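Local coordinates for uncharacterized protein (PDB 4QB7) that is probably a component of the tip of a fimbrium, a filamentous cell-surface appendage that mediates adhesion and biofilm formation, at residues A[51-54]-A[55-58]; A[144-147]-A[148-151]. All coordinates share one frame; numbering follows the deposited sequence. Where two conformers were deposited one is given.

Contact 1: residues A[51-54]-A[55-58]; sequences GWNS and EKGN
A short helical turn after strand 40-47 brings the side chains of Trp52 and Lys56 together, one turn apart. CB of Lys56 sits over the six-membered ring of the indole, 3.4 Å from its centroid and 9° off the ring normal. This is a CH-pi contact on one face. CG of Trp52 is anti to its backbone N (chi1 179°), which turns the indole back under the start of Lys56. The lysine chain then runs extended past the pyrrole side, with CD 3.6 Å from Trp52 NE1. Its amine leaves this turn to form a salt bridge with Asp211. Gly51 is the N-cap of helix 52-55, and two backbone bonds of the i to i+4 kind hold the turn. Glu55 N donates to Gly51 O at 3.1 Å, and Lys56 N donates to Trp52 O at 2.7 Å. Tyr45 meets the indole edge-to-face, so the helix is anchored on strand 40-47 by its tryptophan. With an alanine in place of the tryptophan, Lys56 CB would probably lose the ring it rests on, and a gap would be likely to open beside Tyr45. The carboxylate of Glu55 reaches back to Ser48 OG. At the far end, a water donates to Ser54 O at 3.2 Å and accepts from Gly57 N at 2.9 Å. It joins two backbone groups where the helix runs out into a 3-10 segment.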
loop_
_atom_site.group_PDB
_atom_site.type_symbol
_atom_site.label_atom_id
_atom_site.label_comp_id
_atom_site.label_asym_id
_atom_site.label_seq_id
_atom_site.Cartn_x
_atom_site.Cartn_y
_atom_site.Cartn_z
ATOM N N GLY A 51 32.102 -1.742 11.561
ATOM C CA GLY A 51 30.679 -1.520 11.366
ATOM C C GLY A 51 30.157 -1.147 10.001
ATOM O O GLY A 51 30.907 -0.793 9.086
ATOM N N TRP A 52 28.828 -1.131 9.918
ATOM C CA TRP A 52 28.055 -0.883 8.715
ATOM C C TRP A 52 28.250 0.514 8.137
ATOM O O TRP A 52 28.537 0.613 6.956
ATOM C CB TRP A 52 26.565 -1.154 8.981
ATOM C CG TRP A 52 25.682 -0.895 7.803
ATOM C CD1 TRP A 52 24.719 0.059 7.703
ATOM C CD2 TRP A 52 25.699 -1.587 6.540
ATOM N NE1 TRP A 52 24.132 0.011 6.457
ATOM C CE2 TRP A 52 24.720 -0.983 5.719
ATOM C CE3 TRP A 52 26.457 -2.654 6.019
ATOM C CZ2 TRP A 52 24.462 -1.414 4.413
ATOM C CZ3 TRP A 52 26.212 -3.067 4.716
ATOM C CH2 TRP A 52 25.226 -2.450 3.928
ATOM N N ASN A 53 28.092 1.580 8.926
ATOM C CA ASN A 53 28.199 2.927 8.366
ATOM C C ASN A 53 29.612 3.213 7.829
ATOM O O ASN A 53 29.738 3.824 6.779
ATOM C CB ASN A 53 27.716 4.001 9.353
ATOM C CG ASN A 53 26.209 3.929 9.610
ATOM O OD1 ASN A 53 25.764 3.701 10.748
ATOM N ND2 ASN A 53 25.375 4.077 8.556
ATOM N N SER A 54 30.645 2.679 8.473
ATOM C CA SER A 54 32.038 2.815 8.048
ATOM C C SER A 54 32.311 2.052 6.743
ATOM O O SER A 54 32.952 2.596 5.840
ATOM C CB SER A 54 32.969 2.294 9.142
ATOM O OG SER A 54 34.259 2.885 9.054
ATOM N N GLU A 55 31.811 0.804 6.638
ATOM C CA GLU A 55 32.104 -0.104 5.536
ATOM C C GLU A 55 31.021 -0.356 4.487
ATOM O O GLU A 55 31.350 -0.999 3.497
ATOM C CB GLU A 55 32.485 -1.456 6.129
ATOM C CG GLU A 55 33.746 -1.390 6.978
ATOM C CD GLU A 55 34.262 -2.717 7.479
ATOM O OE1 GLU A 55 33.702 -3.771 7.095
ATOM O OE2 GLU A 55 35.270 -2.703 8.220
ATOM N N LYS A 56 29.764 0.111 4.656
ATOM C CA LYS A 56 28.677 -0.178 3.701
ATOM C C LYS A 56 29.017 0.142 2.240
ATOM O O LYS A 56 28.571 -0.580 1.355
ATOM C CB LYS A 56 27.346 0.519 4.075
ATOM C CG LYS A 56 27.351 2.030 4.166
ATOM C CD LYS A 56 26.139 2.545 4.903
ATOM C CE LYS A 56 26.067 4.055 4.829
ATOM N NZ LYS A 56 24.667 4.525 4.885
ATOM N N GLY A 57 29.778 1.208 2.015
ATOM C CA GLY A 57 30.159 1.674 0.691
ATOM C C GLY A 57 30.758 0.624 -0.221
ATOM O O GLY A 57 30.461 0.636 -1.418
ATOM N N ASN A 58 31.591 -0.307 0.330
ATOM C CA ASN A 58 32.251 -1.329 -0.478
ATOM C C ASN A 58 31.901 -2.756 -0.018
ATOM O O ASN A 58 32.652 -3.701 -0.292
ATOM C CB ASN A 58 33.760 -1.096 -0.478
ATOM C CG ASN A 58 34.146 0.265 -0.988
ATOM O OD1 ASN A 58 34.300 0.477 -2.192
ATOM N ND2 ASN A 58 34.285 1.223 -0.083
HETATM O O HOH W 1 30.950 3.445 3.515
HETATM O O HOH W 2 33.813 2.238 2.640
#

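Contact 2: residues A[144-147]-A[148-151]; sequences CHTA and IQDQ. With SO4 (sulfate ion), chain N.
A tight turn in the loop after strand 141-143 folds Ile148 and Gln149 back on His145 and Thr146, and a sulfate ion sits at its start. Gln149 N donates to Thr146 O at 3.0 Å. A weak bond from Ile148 N to His145 O, 3.4 Å long, precedes it. These i to i+3 bonds accompany the short 3-10 segment 146-147. His145 O also accepts from a water at 2.8 Å, and that water accepts from NE2 of Gln149. The Gln149 chain is extended beyond CG, with chi2 -179°, which carries its amide across Thr146, with CD 3.8 Å from Thr146 CA. Ile148 and the imidazole cross at about a right angle, with Ile148 CG2 3.7 Å from His145 CE1. ND1 of the ring is taken by Asp143, which limits how the imidazole can turn. Ile148 reaches on to Val160 and Phe162 of strand 159-178 and is hydrogen-bonded through its backbone to Phe93, so the turn is fixed between two strands of the mixed sheet. The sulfate probably comes from the crystallisation liquor. Thr146 N donates to its O2 at 3.1 Å, and Thr146 OG1 donates to its O4 at the same distance. OG1 lies between the backbone N and the carbonyl carbon (chi1 67°), so amide and hydroxyl grip the anion together. Sulfate O4 also lies near the plane of the imidazole, at its edge.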
loop_
_atom_site.group_PDB
_atom_site.type_symbol
_atom_site.label_atom_id
_atom_site.label_comp_id
_atom_site.label_asym_id
_atom_site.label_seq_id
_atom_site.Cartn_x
_atom_site.Cartn_y
_atom_site.Cartn_z
ATOM N N CYS A 144 14.416 -1.751 7.476
ATOM C CA CYS A 144 15.744 -1.158 7.419
ATOM C C CYS A 144 16.020 -0.373 8.726
ATOM O O CYS A 144 16.783 0.595 8.726
ATOM C CB CYS A 144 15.935 -0.304 6.169
ATOM S SG CYS A 144 14.799 1.095 6.025
ATOM N N HIS A 145 15.445 -0.852 9.863
ATOM C CA HIS A 145 15.661 -0.217 11.161
ATOM C C HIS A 145 17.074 -0.602 11.683
ATOM O O HIS A 145 17.624 -1.654 11.320
ATOM C CB HIS A 145 14.497 -0.454 12.171
ATOM C CG HIS A 145 14.420 -1.781 12.868
ATOM N ND1 HIS A 145 14.134 -2.955 12.181
ATOM C CD2 HIS A 145 14.430 -2.056 14.195
ATOM C CE1 HIS A 145 14.058 -3.911 13.095
ATOM N NE2 HIS A 145 14.211 -3.419 14.324
ATOM N N THR A 146 17.689 0.336 12.433
ATOM C CA THR A 146 19.070 0.282 12.914
ATOM C C THR A 146 19.302 -0.847 13.920
ATOM O O THR A 146 20.419 -1.341 14.014
ATOM C CB THR A 146 19.501 1.652 13.472
ATOM O OG1 THR A 146 18.756 1.948 14.650
ATOM C CG2 THR A 146 19.293 2.787 12.465
ATOM N N ALA A 147 18.258 -1.286 14.634
ATOM C CA ALA A 147 18.370 -2.359 15.617
ATOM C C ALA A 147 18.650 -3.739 14.968
ATOM O O ALA A 147 18.898 -4.683 15.700
ATOM C CB ALA A 147 17.122 -2.418 16.473
ATOM N N ILE A 148 18.651 -3.860 13.625
ATOM C CA ILE A 148 19.018 -5.125 12.979
ATOM C C ILE A 148 20.322 -4.923 12.171
ATOM O O ILE A 148 20.711 -5.790 11.394
ATOM C CB ILE A 148 17.902 -5.827 12.180
ATOM C CG1 ILE A 148 17.329 -4.956 11.037
ATOM C CG2 ILE A 148 16.833 -6.344 13.136
ATOM C CD1 ILE A 148 16.625 -5.754 9.939
ATOM N N GLN A 149 21.015 -3.796 12.415
ATOM C CA GLN A 149 22.325 -3.457 11.859
ATOM C C GLN A 149 23.390 -3.669 12.917
ATOM O O GLN A 149 23.120 -3.506 14.119
ATOM C CB GLN A 149 22.368 -2.013 11.364
ATOM C CG GLN A 149 21.266 -1.714 10.391
ATOM C CD GLN A 149 21.292 -0.306 9.865
ATOM O OE1 GLN A 149 22.079 0.547 10.297
ATOM N NE2 GLN A 149 20.399 -0.040 8.923
ATOM N N ASP A 150 24.607 -4.041 12.477
ATOM C CA ASP A 150 25.774 -4.291 13.353
ATOM C C ASP A 150 25.442 -5.299 14.458
ATOM O O ASP A 150 25.692 -5.052 15.644
ATOM C CB ASP A 150 26.308 -2.981 13.958
ATOM C CG ASP A 150 26.924 -2.031 12.966
ATOM O OD1 ASP A 150 27.416 -2.507 11.903
ATOM O OD2 ASP A 150 26.947 -0.824 13.255
ATOM N N GLN A 151 24.868 -6.434 14.057
ATOM C CA GLN A 151 24.475 -7.473 15.004
ATOM C C GLN A 151 25.578 -8.490 15.226
ATOM O O GLN A 151 26.319 -8.846 14.303
ATOM C CB GLN A 151 23.203 -8.187 14.521
ATOM C CG GLN A 151 22.004 -7.247 14.356
ATOM C CD GLN A 151 21.463 -6.784 15.691
ATOM O OE1 GLN A 151 21.705 -5.655 16.136
ATOM N NE2 GLN A 151 20.699 -7.641 16.354
HETATM S S SO4 N . 15.260 2.840 13.882
HETATM O O1 SO4 N . 13.802 2.874 13.711
HETATM O O2 SO4 N . 15.874 2.879 12.555
HETATM O O3 SO4 N . 15.697 4.028 14.617
HETATM O O4 SO4 N . 15.641 1.619 14.655
HETATM O O HOH W 3 18.521 -2.369 8.812
#

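From the N terminus, the chain leaves strand 40-47 and makes contact 1 in the connection to strand 64-72. Contact 2 comes much later, between strands 141-143 and 159-178. Each closes only a local turn, and the two follow in series without nesting or crossing. Their centres are about 13 Å apart, on the same side of the chain's centre. They touch directly: Asp150 OD1 lies 2.8 Å from Trp52 N, a probable hydrogen bond at the start of helix 52-55. Gln149 OE1 also packs 3.7 Å from Trp52 CD1. The touch therefore joins two loops of the mixed sheet, one next to strand 40-47 and the other next to strand 90-97.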